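Local coordinates for protein phosphoglycerate kinase (Coxiella burnetii, PDB 4NG4) that catalyses the reversible transfer of a phosphate between 1,3-bisphosphoglycerate and ADP, yielding 3-phosphoglycerate and ATP in glycolysis, at residues L20-D32 and M140-T154. Sequence-based numbering, arbitrary orientation.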
ATOM      1  N   LEU A  20       0.295  26.649   2.646  1.00 76.60           N
ATOM      2  CA  LEU A  20      -0.319  27.325   3.790  1.00 77.00           C
ATOM      3  C   LEU A  20       0.727  27.932   4.724  1.00 78.62           C
ATOM      4  O   LEU A  20       1.840  27.416   4.856  1.00 77.36           O
ATOM      5  CB  LEU A  20      -1.201  26.352   4.564  1.00 72.08           C
ATOM      6  CG  LEU A  20      -2.408  25.801   3.796  1.00 70.93           C
ATOM      7  CD1 LEU A  20      -2.954  24.519   4.479  1.00 66.42           C
ATOM      8  CD2 LEU A  20      -3.497  26.873   3.648  1.00 73.95           C
ATOM      9  N   ASN A  21       0.343  29.026   5.376  1.00 81.78           N
ATOM     10  CA  ASN A  21       1.222  29.758   6.275  1.00 84.40           C
ATOM     11  C   ASN A  21       1.063  29.281   7.724  1.00 81.20           C
ATOM     12  O   ASN A  21      -0.005  29.442   8.322  1.00 80.74           O
ATOM     13  CB  ASN A  21       0.916  31.248   6.160  1.00 90.55           C
ATOM     14  CG  ASN A  21       1.383  32.030   7.352  1.00 93.06           C
ATOM     15  OD1 ASN A  21       2.548  32.431   7.441  1.00 95.16           O
ATOM     16  ND2 ASN A  21       0.466  32.263   8.284  1.00 92.67           N
ATOM     17  N   LEU A  22       2.131  28.705   8.282  1.00 79.52           N
ATOM     18  CA  LEU A  22       2.076  28.021   9.595  1.00 75.90           C
ATOM     19  C   LEU A  22       2.698  28.828  10.742  1.00 79.09           C
ATOM     20  O   LEU A  22       2.787  28.331  11.872  1.00 76.69           O
ATOM     21  CB  LEU A  22       2.782  26.665   9.511  1.00 71.49           C
ATOM     22  CG  LEU A  22       2.549  25.836   8.248  1.00 69.44           C
ATOM     23  CD1 LEU A  22       3.101  24.424   8.437  1.00 65.65           C
ATOM     24  CD2 LEU A  22       1.079  25.792   7.879  1.00 68.33           C
ATOM     25  N   HIS A  23       3.124  30.056  10.447  1.00 84.52           N
ATOM     26  CA  HIS A  23       3.744  30.929  11.443  1.00 88.67           C
ATOM     27  C   HIS A  23       2.867  31.043  12.689  1.00 87.88           C
ATOM     28  O   HIS A  23       1.749  31.557  12.625  1.00 89.03           O
ATOM     29  CB  HIS A  23       3.990  32.330  10.850  1.00 95.40           C
ATOM     30  CG  HIS A  23       5.026  33.133  11.572  1.00100.11           C
ATOM     31  ND1 HIS A  23       5.898  33.966  10.909  1.00105.51           N
ATOM     32  CD2 HIS A  23       5.345  33.221  12.884  1.00100.72           C
ATOM     33  CE1 HIS A  23       6.707  34.535  11.781  1.00109.44           C
ATOM     34  NE2 HIS A  23       6.390  34.105  12.989  1.00106.47           N
ATOM     35  N   ASN A  24       3.377  30.526  13.809  1.00 86.16           N
ATOM     36  CA  ASN A  24       2.777  30.720  15.137  1.00 86.43           C
ATOM     37  C   ASN A  24       1.404  30.070  15.316  1.00 82.37           C
ATOM     38  O   ASN A  24       0.695  30.363  16.280  1.00 83.38           O
ATOM     39  CB  ASN A  24       2.691  32.220  15.472  1.00 93.04           C
ATOM     40  CG  ASN A  24       3.014  32.514  16.916  1.00 95.27           C
ATOM     41  OD1 ASN A  24       2.201  32.284  17.813  1.00 93.96           O
ATOM     42  ND2 ASN A  24       4.210  33.031  17.151  1.00 99.45           N
ATOM     43  N   LYS A  25       1.032  29.181  14.402  1.00 78.19           N
ATOM     44  CA  LYS A  25      -0.268  28.529  14.471  1.00 74.75           C
ATOM     45  C   LYS A  25      -0.168  27.211  15.231  1.00 69.62           C
ATOM     46  O   LYS A  25       0.924  26.666  15.422  1.00 67.93           O
ATOM     47  CB  LYS A  25      -0.828  28.305  13.063  1.00 73.67           C
ATOM     48  CG  LYS A  25      -1.403  29.567  12.415  1.00 78.93           C
ATOM     49  CD  LYS A  25      -2.255  29.217  11.197  1.00 78.00           C
ATOM     50  CE  LYS A  25      -3.195  30.345  10.792  1.00 82.69           C
ATOM     51  NZ  LYS A  25      -4.269  29.823   9.892  1.00 80.38           N
ATOM     52  N   ARG A  26      -1.316  26.721  15.685  1.00 67.48           N
ATOM     53  CA  ARG A  26      -1.411  25.382  16.260  1.00 62.91           C
ATOM     54  C   ARG A  26      -1.670  24.420  15.123  1.00 59.22           C
ATOM     55  O   ARG A  26      -2.681  24.545  14.434  1.00 59.40           O
ATOM     56  CB  ARG A  26      -2.551  25.295  17.268  1.00 62.86           C
ATOM     57  CG  ARG A  26      -2.352  26.136  18.521  1.00 66.65           C
ATOM     58  CD  ARG A  26      -3.561  26.010  19.418  1.00 67.15           C
ATOM     59  NE  ARG A  26      -4.712  26.747  18.892  1.00 70.41           N
ATOM     60  CZ  ARG A  26      -5.993  26.406  19.067  1.00 70.17           C
ATOM     61  NH1 ARG A  26      -6.334  25.309  19.746  1.00 66.84           N
ATOM     62  NH2 ARG A  26      -6.952  27.168  18.548  1.00 73.25           N
ATOM     63  N   VAL A  27      -0.751  23.476  14.926  1.00 56.52           N
ATOM     64  CA  VAL A  27      -0.799  22.573  13.782  1.00 53.59           C
ATOM     65  C   VAL A  27      -0.843  21.146  14.260  1.00 49.46           C
ATOM     66  O   VAL A  27       0.034  20.699  14.995  1.00 48.80           O
ATOM     67  CB  VAL A  27       0.422  22.750  12.854  1.00 55.02           C
ATOM     68  CG1 VAL A  27       0.385  21.725  11.726  1.00 51.42           C
ATOM     69  CG2 VAL A  27       0.465  24.172  12.292  1.00 59.30           C
ATOM     70  N   MET A  28      -1.867  20.438  13.805  1.00 47.40           N
ATOM     71  CA  MET A  28      -2.120  19.065  14.201  1.00 43.80           C
ATOM     72  C   MET A  28      -1.781  18.151  13.019  1.00 41.71           C
ATOM     73  O   MET A  28      -2.490  18.141  12.009  1.00 41.89           O
ATOM     74  CB  MET A  28      -3.587  18.939  14.609  1.00 43.38           C
ATOM     75  CG  MET A  28      -3.865  17.887  15.657  1.00 41.84           C
ATOM     76  SD  MET A  28      -5.580  17.948  16.209  1.00 44.28           S
ATOM     77  CE  MET A  28      -5.338  17.837  17.983  1.00 43.83           C
ATOM     78  N   ILE A  29      -0.677  17.414  13.141  1.00 40.35           N
ATOM     79  CA  ILE A  29      -0.202  16.524  12.084  1.00 38.74           C
ATOM     80  C   ILE A  29      -0.508  15.065  12.421  1.00 35.40           C
ATOM     81  O   ILE A  29       0.046  14.519  13.367  1.00 34.24           O
ATOM     82  CB  ILE A  29       1.320  16.664  11.878  1.00 40.23           C
ATOM     83  CG1 ILE A  29       1.695  18.116  11.600  1.00 43.52           C
ATOM     84  CG2 ILE A  29       1.798  15.786  10.729  1.00 39.38           C
ATOM     85  CD1 ILE A  29       3.187  18.340  11.631  1.00 44.82           C
ATOM     86  N   ARG A  30      -1.375  14.437  11.629  1.00 34.14           N
ATOM     87  CA  ARG A  30      -1.653  13.010  11.766  1.00 31.37           C
ATOM     88  C   ARG A  30      -0.602  12.226  10.991  1.00 31.32           C
ATOM     89  O   ARG A  30      -0.509  12.312   9.757  1.00 32.19           O
ATOM     90  CB  ARG A  30      -3.052  12.675  11.245  1.00 30.67           C
ATOM     91  CG  ARG A  30      -3.443  11.175  11.341  1.00 28.55           C
ATOM     92  CD  ARG A  30      -3.760  10.753  12.745  1.00 27.54           C
ATOM     93  NE  ARG A  30      -4.437   9.459  12.805  1.00 25.40           N
ATOM     94  CZ  ARG A  30      -3.831   8.273  12.764  1.00 24.06           C
ATOM     95  NH1 ARG A  30      -2.516   8.182  12.645  1.00 24.99           N
ATOM     96  NH2 ARG A  30      -4.558   7.166  12.814  1.00 22.96           N
ATOM     97  N   GLU A  31       0.170  11.436  11.725  1.00 30.46           N
ATOM     98  CA  GLU A  31       1.222  10.618  11.146  1.00 30.79           C
ATOM     99  C   GLU A  31       0.978   9.128  11.453  1.00 28.61           C
ATOM    100  O   GLU A  31       0.153   8.778  12.299  1.00 26.74           O
ATOM    101  CB  GLU A  31       2.573  11.053  11.703  1.00 32.71           C
ATOM    102  CG  GLU A  31       2.936  12.512  11.432  1.00 35.72           C
ATOM    103  CD  GLU A  31       3.522  12.743  10.057  1.00 38.80           C
ATOM    104  OE1 GLU A  31       3.732  11.758   9.327  1.00 37.85           O
ATOM    105  OE2 GLU A  31       3.782  13.926   9.709  1.00 42.76           O
ATOM    106  N   ASP A  32       1.690   8.273  10.718  1.00 29.11           N
ATOM    107  CA  ASP A  32       1.708   6.827  10.918  1.00 27.92           C
ATOM    108  C   ASP A  32       3.047   6.515  11.576  1.00 28.76           C
ATOM    109  O   ASP A  32       4.037   6.260  10.919  1.00 30.88           O
ATOM    110  CB  ASP A  32       1.534   6.093   9.581  1.00 28.37           C
ATOM    111  CG  ASP A  32       1.500   4.567   9.726  1.00 29.64           C
ATOM    112  OD1 ASP A  32       1.575   4.029  10.854  1.00 29.58           O
ATOM    113  OD2 ASP A  32       1.397   3.874   8.690  1.00 33.23           O
ATOM    114  N   MET A 140     -11.435  17.407  18.697  1.00 45.48           N
ATOM    115  CA  MET A 140     -10.111  17.404  18.068  1.00 43.39           C
ATOM    116  C   MET A 140      -9.924  18.649  17.200  1.00 46.10           C
ATOM    117  O   MET A 140      -8.838  19.216  17.158  1.00 46.49           O
ATOM    118  CB  MET A 140      -9.914  16.146  17.205  1.00 39.74           C
ATOM    119  CG  MET A 140      -9.885  14.812  17.973  1.00 36.98           C
ATOM    120  SD  MET A 140      -9.265  13.424  16.980  1.00 31.51           S
ATOM    121  CE  MET A 140      -9.129  12.143  18.186  1.00 31.00           C
ATOM    122  N   ALA A 141     -10.992  19.062  16.514  1.00 48.48           N
ATOM    123  CA  ALA A 141     -10.963  20.228  15.624  1.00 51.64           C
ATOM    124  C   ALA A 141     -10.872  21.539  16.397  1.00 55.73           C
ATOM    125  O   ALA A 141     -10.344  22.534  15.893  1.00 58.30           O
ATOM    126  CB  ALA A 141     -12.188  20.240  14.740  1.00 53.48           C
ATOM    127  N   GLU A 142     -11.414  21.525  17.612  1.00 56.99           N
ATOM    128  CA  GLU A 142     -11.317  22.638  18.562  1.00 60.90           C
ATOM    129  C   GLU A 142      -9.854  22.946  18.896  1.00 60.17           C
ATOM    130  O   GLU A 142      -9.462  24.110  18.974  1.00 63.83           O
ATOM    131  CB  GLU A 142     -12.072  22.272  19.853  1.00 61.80           C
ATOM    132  CG  GLU A 142     -12.748  23.419  20.579  1.00 67.85           C
ATOM    133  CD  GLU A 142     -13.935  23.995  19.818  1.00 72.24           C
ATOM    134  OE1 GLU A 142     -14.301  23.452  18.752  1.00 70.62           O
ATOM    135  OE2 GLU A 142     -14.503  25.003  20.287  1.00 77.61           O
ATOM    136  N   LEU A 143      -9.055  21.890  19.061  1.00 56.05           N
ATOM    137  CA  LEU A 143      -7.673  21.991  19.558  1.00 55.47           C
ATOM    138  C   LEU A 143      -6.642  22.562  18.566  1.00 55.92           C
ATOM    139  O   LEU A 143      -5.476  22.746  18.935  1.00 56.16           O
ATOM    140  CB  LEU A 143      -7.184  20.609  20.041  1.00 51.22           C
ATOM    141  CG  LEU A 143      -7.967  19.923  21.170  1.00 50.58           C
ATOM    142  CD1 LEU A 143      -7.636  18.437  21.207  1.00 45.44           C
ATOM    143  CD2 LEU A 143      -7.691  20.569  22.527  1.00 53.08           C
ATOM    144  N   CYS A 144      -7.042  22.857  17.330  1.00 56.41           N
ATOM    145  CA  CYS A 144      -6.070  23.319  16.337  1.00 56.93           C
ATOM    146  C   CYS A 144      -6.616  24.339  15.332  1.00 60.23           C
ATOM    147  O   CYS A 144      -7.814  24.379  15.039  1.00 60.97           O
ATOM    148  CB  CYS A 144      -5.501  22.118  15.579  1.00 52.66           C
ATOM    149  SG  CYS A 144      -6.545  21.601  14.219  1.00 51.74           S
ATOM    150  N   ASP A 145      -5.705  25.155  14.811  1.00 62.41           N
ATOM    151  CA  ASP A 145      -6.003  26.069  13.711  1.00 65.80           C
ATOM    152  C   ASP A 145      -6.011  25.298  12.395  1.00 63.15           C
ATOM    153  O   ASP A 145      -6.933  25.442  11.594  1.00 64.41           O
ATOM    154  CB  ASP A 145      -4.949  27.171  13.619  1.00 69.48           C
ATOM    155  CG  ASP A 145      -4.943  28.076  14.822  1.00 72.92           C
ATOM    156  OD1 ASP A 145      -5.954  28.776  15.032  1.00 76.16           O
ATOM    157  OD2 ASP A 145      -3.919  28.098  15.542  1.00 72.67           O
ATOM    158  N   ILE A 146      -4.965  24.496  12.177  1.00 59.85           N
ATOM    159  CA  ILE A 146      -4.805  23.724  10.946  1.00 57.54           C
ATOM    160  C   ILE A 146      -4.622  22.237  11.236  1.00 52.54           C
ATOM    161  O   ILE A 146      -3.900  21.864  12.167  1.00 50.69           O
ATOM    162  CB  ILE A 146      -3.586  24.203  10.123  1.00 59.35           C
ATOM    163  CG1 ILE A 146      -3.699  25.693   9.785  1.00 64.39           C
ATOM    164  CG2 ILE A 146      -3.459  23.389   8.838  1.00 57.39           C
ATOM    165  CD1 ILE A 146      -2.451  26.249   9.170  1.00 66.38           C
ATOM    166  N   PHE A 147      -5.276  21.399  10.429  1.00 50.62           N
ATOM    167  CA  PHE A 147      -5.078  19.951  10.476  1.00 46.52           C
ATOM    168  C   PHE A 147      -4.359  19.486   9.223  1.00 45.81           C
ATOM    169  O   PHE A 147      -4.760  19.840   8.116  1.00 47.79           O
ATOM    170  CB  PHE A 147      -6.415  19.223  10.592  1.00 45.05           C
ATOM    171  CG  PHE A 147      -6.291  17.720  10.585  1.00 41.37           C
ATOM    172  CD1 PHE A 147      -5.540  17.072  11.555  1.00 38.92           C
ATOM    173  CD2 PHE A 147      -6.917  16.956   9.609  1.00 40.90           C
ATOM    174  CE1 PHE A 147      -5.422  15.701  11.569  1.00 35.22           C
ATOM    175  CE2 PHE A 147      -6.795  15.578   9.608  1.00 37.42           C
ATOM    176  CZ  PHE A 147      -6.047  14.950  10.594  1.00 35.09           C
ATOM    177  N   VAL A 148      -3.312  18.683   9.408  1.00 43.41           N
ATOM    178  CA  VAL A 148      -2.532  18.143   8.304  1.00 42.93           C
ATOM    179  C   VAL A 148      -2.622  16.615   8.305  1.00 39.38           C
ATOM    180  O   VAL A 148      -2.024  15.962   9.166  1.00 37.38           O
ATOM    181  CB  VAL A 148      -1.061  18.570   8.414  1.00 44.20           C
ATOM    182  CG1 VAL A 148      -0.291  18.124   7.196  1.00 44.88           C
ATOM    183  CG2 VAL A 148      -0.970  20.057   8.554  1.00 47.91           C
ATOM    184  N   MET A 149      -3.384  16.057   7.361  1.00 38.70           N
ATOM    185  CA  MET A 149      -3.446  14.612   7.172  1.00 35.95           C
ATOM    186  C   MET A 149      -2.236  14.177   6.381  1.00 36.31           C
ATOM    187  O   MET A 149      -2.197  14.333   5.163  1.00 38.36           O
ATOM    188  CB  MET A 149      -4.729  14.183   6.446  1.00 35.94           C
ATOM    189  CG  MET A 149      -4.868  12.658   6.213  1.00 33.90           C
ATOM    190  SD  MET A 149      -4.421  11.655   7.644  1.00 29.41           S
ATOM    191  CE  MET A 149      -5.320  10.145   7.320  1.00 28.25           C
ATOM    192  N   ASP A 150      -1.264  13.609   7.083  1.00 35.23           N
ATOM    193  CA  ASP A 150      -0.022  13.152   6.488  1.00 36.20           C
ATOM    194  C   ASP A 150       0.130  11.641   6.687  1.00 34.37           C
ATOM    195  O   ASP A 150       1.244  11.164   6.880  1.00 34.67           O
ATOM    196  CB  ASP A 150       1.132  13.903   7.151  1.00 37.52           C
ATOM    197  CG  ASP A 150       2.446  13.754   6.415  1.00 40.03           C
ATOM    198  OD1 ASP A 150       2.462  13.865   5.162  1.00 42.37           O
ATOM    199  OD2 ASP A 150       3.475  13.544   7.105  1.00 40.37           O
ATOM    200  N   ALA A 151      -0.984  10.899   6.618  1.00 33.18           N
ATOM    201  CA  ALA A 151      -1.004   9.463   6.960  1.00 31.39           C
ATOM    202  C   ALA A 151      -1.770   8.558   5.956  1.00 31.57           C
ATOM    203  O   ALA A 151      -2.817   7.971   6.292  1.00 30.04           O
ATOM    204  CB  ALA A 151      -1.571   9.293   8.362  1.00 29.34           C
ATOM    205  N   PHE A 152      -1.230   8.424   4.741  1.00 33.33           N
ATOM    206  CA  PHE A 152      -1.884   7.642   3.681  1.00 33.96           C
ATOM    207  C   PHE A 152      -2.178   6.186   4.082  1.00 32.60           C
ATOM    208  O   PHE A 152      -3.202   5.625   3.672  1.00 33.12           O
ATOM    209  CB  PHE A 152      -1.053   7.667   2.390  1.00 36.55           C
ATOM    210  CG  PHE A 152      -1.720   6.981   1.216  1.00 37.55           C
ATOM    211  CD1 PHE A 152      -2.589   7.680   0.388  1.00 39.29           C
ATOM    212  CD2 PHE A 152      -1.477   5.649   0.940  1.00 36.98           C
ATOM    213  CE1 PHE A 152      -3.211   7.062  -0.691  1.00 40.45           C
ATOM    214  CE2 PHE A 152      -2.088   5.030  -0.136  1.00 38.97           C
ATOM    215  CZ  PHE A 152      -2.960   5.737  -0.952  1.00 40.34           C
ATOM    216  N   ALA A 153      -1.297   5.564   4.862  1.00 31.24           N
ATOM    217  CA  ALA A 153      -1.532   4.184   5.322  1.00 29.90           C
ATOM    218  C   ALA A 153      -2.797   4.023   6.178  1.00 27.91           C
ATOM    219  O   ALA A 153      -3.237   2.901   6.426  1.00 27.34           O
ATOM    220  CB  ALA A 153      -0.331   3.666   6.085  1.00 29.65           C
ATOM    221  N   THR A 154      -3.367   5.142   6.620  1.00 27.31           N
ATOM    222  CA  THR A 154      -4.576   5.160   7.441  1.00 25.94           C
ATOM    223  C   THR A 154      -5.802   5.741   6.705  1.00 27.20           C
ATOM    224  O   THR A 154      -6.937   5.575   7.173  1.00 26.79           O
ATOM    225  CB  THR A 154      -4.318   5.974   8.748  1.00 24.79           C
ATOM    226  OG1 THR A 154      -4.161   7.369   8.450  1.00 25.93           O
ATOM    227  CG2 THR A 154      -3.051   5.497   9.435  1.00 24.10           C
TER
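With CG beside its backbone N (chi1 -65°), Asp-145 turns its carboxylate back to strand 26-31, where OD2 takes the N-H of Arg-26 at 2.9 Å through its anti lone pair, almost straight at 170°. The Arg-26 chain, bent at chi3, carries its guanidinium across that carboxylate at nearly a right angle; the ion pair is long, NH1 bonds weakly to Glu-142 O with Leu-143 O close by, and Cys-144 CA lies over one face, toward the rim. The pair illustrates how adjacent parallel strands join through alternating backbone bonds while side chains divide between two faces. Arg-26 O accepts from both Asp-145 N and Ile-146 N; then follow Met-28 N to Ile-146 O, Val-148 N to Met-28 O at 2.8 Å, and Arg-30 N to Val-148 O.

On one face, Ile-146 CD1 meets Lys-25 CD and Leu-22 CD2, while Val-27 CG1 touches Val-148 CG2. On the other, Met-28 packs CB on Cys-144 CB, and Arg-30 CB lies against Phe-147 CZ. Toward the C-terminal strand ends the Glu-31 and Asp-150 carboxylates lie close together; Asp-150 OD2 is hydrogen-bonded to Thr-54 OG1, and OD1 accepts from Leu-177 N.

Arg-30 NE bonds Ser-161 OG and NH1 bonds His-70 ND1, beside the predicted substrate site that includes Asp-32. In the central parallel sheet of the N-terminal, Rossmann-like domain, which binds 3-phosphoglycerate in this family while ADP occupies the other domain, strand 26-31 sits between 64-69 and 146-149; helix 46-60 packs on Ile-29, helix 160-168 on Phe-147 and Met-149.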